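Flavodoxin (Bacteroides uniformis, PDB 4J8P) binds flavin mononucleotide in a flavodoxin-like fold and probably serves as an electron-transfer flavoprotein. Local coordinates at residues L25-V30 with V153-I157. Numbering follows the deposited sequence.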
ATOM      1  N   LEU A  25      -5.006  11.141   5.707  1.00 19.98           N
ATOM      2  CA  LEU A  25      -6.403  11.502   5.558  1.00 21.22           C
ATOM      3  C   LEU A  25      -7.312  10.276   5.726  1.00 23.57           C
ATOM      4  O   LEU A  25      -8.363  10.382   6.363  1.00 23.87           O
ATOM      5  CB  LEU A  25      -6.623  12.164   4.192  1.00 20.82           C
ATOM      6  CG  LEU A  25      -5.980  13.543   4.058  1.00 24.03           C
ATOM      7  CD1 LEU A  25      -5.987  13.981   2.622  1.00 24.82           C
ATOM      8  CD2 LEU A  25      -6.716  14.570   4.971  1.00 25.37           C
ATOM      9  N   VAL A  26      -6.904   9.112   5.156  1.00 19.83           N
ATOM     10  CA  VAL A  26      -7.690   7.880   5.313  1.00 18.53           C
ATOM     11  C   VAL A  26      -7.749   7.460   6.789  1.00 21.03           C
ATOM     12  O   VAL A  26      -8.844   7.179   7.296  1.00 21.96           O
ATOM     13  CB  VAL A  26      -7.119   6.738   4.433  1.00 18.76           C
ATOM     14  CG1 VAL A  26      -7.832   5.402   4.696  1.00 19.18           C
ATOM     15  CG2 VAL A  26      -7.199   7.122   2.955  1.00 18.52           C
ATOM     16  N   ALA A  27      -6.593   7.430   7.492  1.00 19.47           N
ATOM     17  CA  ALA A  27      -6.561   7.047   8.929  1.00 19.42           C
ATOM     18  C   ALA A  27      -7.486   7.941   9.758  1.00 25.96           C
ATOM     19  O   ALA A  27      -8.196   7.437  10.639  1.00 25.39           O
ATOM     20  CB  ALA A  27      -5.127   7.117   9.461  1.00 20.28           C
ATOM     21  N   GLU A  28      -7.525   9.253   9.444  1.00 23.99           N
ATOM     22  CA  GLU A  28      -8.392  10.180  10.172  1.00 26.96           C
ATOM     23  C   GLU A  28      -9.861   9.851   9.918  1.00 29.27           C
ATOM     24  O   GLU A  28     -10.655   9.779  10.879  1.00 30.32           O
ATOM     25  CB  GLU A  28      -8.073  11.630   9.771  1.00 29.69           C
ATOM     26  CG  GLU A  28      -6.742  12.115  10.318  1.00 45.84           C
ATOM     27  CD  GLU A  28      -6.712  12.558  11.771  1.00 83.31           C
ATOM     28  OE1 GLU A  28      -6.964  11.719  12.668  1.00 87.99           O
ATOM     29  OE2 GLU A  28      -6.355  13.733  12.013  1.00 86.74           O
ATOM     30  N   ALA A  29     -10.216   9.615   8.633  1.00 24.64           N
ATOM     31  CA  ALA A  29     -11.585   9.344   8.208  1.00 25.79           C
ATOM     32  C   ALA A  29     -12.159   8.035   8.780  1.00 28.17           C
ATOM     33  O   ALA A  29     -13.361   7.988   9.068  1.00 28.43           O
ATOM     34  CB  ALA A  29     -11.673   9.343   6.696  1.00 26.27           C
ATOM     35  N   VAL A  30     -11.312   6.997   8.980  1.00 23.75           N
ATOM     36  CA  VAL A  30     -11.763   5.693   9.512  1.00 23.02           C
ATOM     37  C   VAL A  30     -11.396   5.473  10.996  1.00 27.18           C
ATOM     38  O   VAL A  30     -11.691   4.392  11.509  1.00 28.70           O
ATOM     39  CB  VAL A  30     -11.204   4.507   8.650  1.00 24.42           C
ATOM     40  CG1 VAL A  30     -11.609   4.629   7.186  1.00 23.85           C
ATOM     41  CG2 VAL A  30      -9.672   4.378   8.780  1.00 23.03           C
ATOM     42  N   VAL A 153     -11.511  12.172   0.492  1.00 26.18           N
ATOM     43  CA  VAL A 153     -11.386  10.973   1.332  1.00 24.45           C
ATOM     44  C   VAL A 153     -12.691  10.759   2.130  1.00 27.34           C
ATOM     45  O   VAL A 153     -13.179   9.627   2.187  1.00 25.74           O
ATOM     46  CB  VAL A 153     -10.134  11.034   2.246  1.00 26.50           C
ATOM     47  CG1 VAL A 153     -10.107   9.864   3.225  1.00 25.23           C
ATOM     48  CG2 VAL A 153      -8.856  11.056   1.408  1.00 25.59           C
ATOM     49  N   LYS A 154     -13.295  11.850   2.673  1.00 27.54           N
ATOM     50  CA  LYS A 154     -14.567  11.761   3.409  1.00 28.55           C
ATOM     51  C   LYS A 154     -15.634  11.074   2.539  1.00 33.60           C
ATOM     52  O   LYS A 154     -16.311  10.167   3.023  1.00 33.30           O
ATOM     53  CB  LYS A 154     -15.044  13.158   3.843  1.00 31.32           C
ATOM     54  CG  LYS A 154     -16.374  13.181   4.609  1.00 40.17           C
ATOM     55  CD  LYS A 154     -16.788  14.613   4.968  1.00 46.09           C
ATOM     56  CE  LYS A 154     -18.193  14.678   5.522  1.00 66.09           C
ATOM     57  NZ  LYS A 154     -18.549  16.054   5.977  1.00 73.92           N
ATOM     58  N   GLN A 155     -15.732  11.483   1.251  1.00 31.12           N
ATOM     59  CA  GLN A 155     -16.682  10.981   0.256  1.00 33.01           C
ATOM     60  C   GLN A 155     -16.449   9.514  -0.036  1.00 34.10           C
ATOM     61  O   GLN A 155     -17.416   8.757  -0.118  1.00 34.62           O
ATOM     62  CB  GLN A 155     -16.629  11.810  -1.051  1.00 35.57           C
ATOM     63  CG  GLN A 155     -17.290  13.187  -0.885  1.00 61.60           C
ATOM     64  CD  GLN A 155     -17.370  14.032  -2.136  1.00 82.76           C
ATOM     65  OE1 GLN A 155     -17.655  13.549  -3.241  1.00 78.74           O
ATOM     66  NE2 GLN A 155     -17.205  15.339  -1.970  1.00 73.44           N
ATOM     67  N   TRP A 156     -15.178   9.091  -0.160  1.00 27.82           N
ATOM     68  CA  TRP A 156     -14.866   7.690  -0.405  1.00 24.99           C
ATOM     69  C   TRP A 156     -15.303   6.819   0.792  1.00 28.63           C
ATOM     70  O   TRP A 156     -15.904   5.773   0.598  1.00 26.94           O
ATOM     71  CB  TRP A 156     -13.350   7.516  -0.657  1.00 22.23           C
ATOM     72  CG  TRP A 156     -12.954   6.090  -0.898  1.00 21.95           C
ATOM     73  CD1 TRP A 156     -13.635   5.164  -1.634  1.00 24.01           C
ATOM     74  CD2 TRP A 156     -11.864   5.385  -0.281  1.00 21.33           C
ATOM     75  NE1 TRP A 156     -12.991   3.951  -1.584  1.00 21.66           N
ATOM     76  CE2 TRP A 156     -11.912   4.051  -0.746  1.00 22.31           C
ATOM     77  CE3 TRP A 156     -10.806   5.773   0.558  1.00 22.49           C
ATOM     78  CZ2 TRP A 156     -10.922   3.103  -0.424  1.00 21.34           C
ATOM     79  CZ3 TRP A 156      -9.851   4.830   0.903  1.00 22.52           C
ATOM     80  CH2 TRP A 156      -9.900   3.519   0.399  1.00 22.31           C
ATOM     81  N   ILE A 157     -15.002   7.264   2.021  1.00 25.96           N
ATOM     82  CA  ILE A 157     -15.312   6.521   3.242  1.00 26.76           C
ATOM     83  C   ILE A 157     -16.815   6.559   3.567  1.00 31.71           C
ATOM     84  O   ILE A 157     -17.364   5.526   3.972  1.00 30.93           O
ATOM     85  CB  ILE A 157     -14.426   7.056   4.417  1.00 29.60           C
ATOM     86  CG1 ILE A 157     -12.907   6.846   4.087  1.00 29.22           C
ATOM     87  CG2 ILE A 157     -14.795   6.428   5.775  1.00 31.62           C
ATOM     88  CD1 ILE A 157     -12.487   5.373   3.757  1.00 27.19           C
TER
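V153 lies over the turn of helix 18-30 that runs from L25 to A29: its CG1 is 3.6 Å from L25 O, 3.8 Å from V26 CA and 3.8 Å from A29 CB, while its CG2 meets L25 CB at 3.7 Å. The contact joins the first and last helices of the flavodoxin-like fold, neighbours on one side of its five-stranded parallel sheet. The short segments cross at -50° with axes 9.6 Å apart, and the closest CA pairs are A29 with K154 at 6.1 Å and V26 with V153 at 6.3 Å. No hydrogen bond links the segments; 298 Å² of buried surface and purely apolar side-chain pairs define the interface. L25 O, although touched by V153, still accepts the helical bond from A29 N at 3.0 Å. Toward the sheet, V26 CG2 meets the edge of the W156 ring, 4.1 Å from CZ3 and near the ring plane. Y84 of strand 80-88 is touched by V26 and V30 from one helix and by I157 from the other, while W156 reaches I113 and F115 of strand 111-117. One turn beyond V153, I157 CG1 approaches A29 CB at 3.8 Å and I157 CD1 reaches V30 CG1 at 3.6 Å.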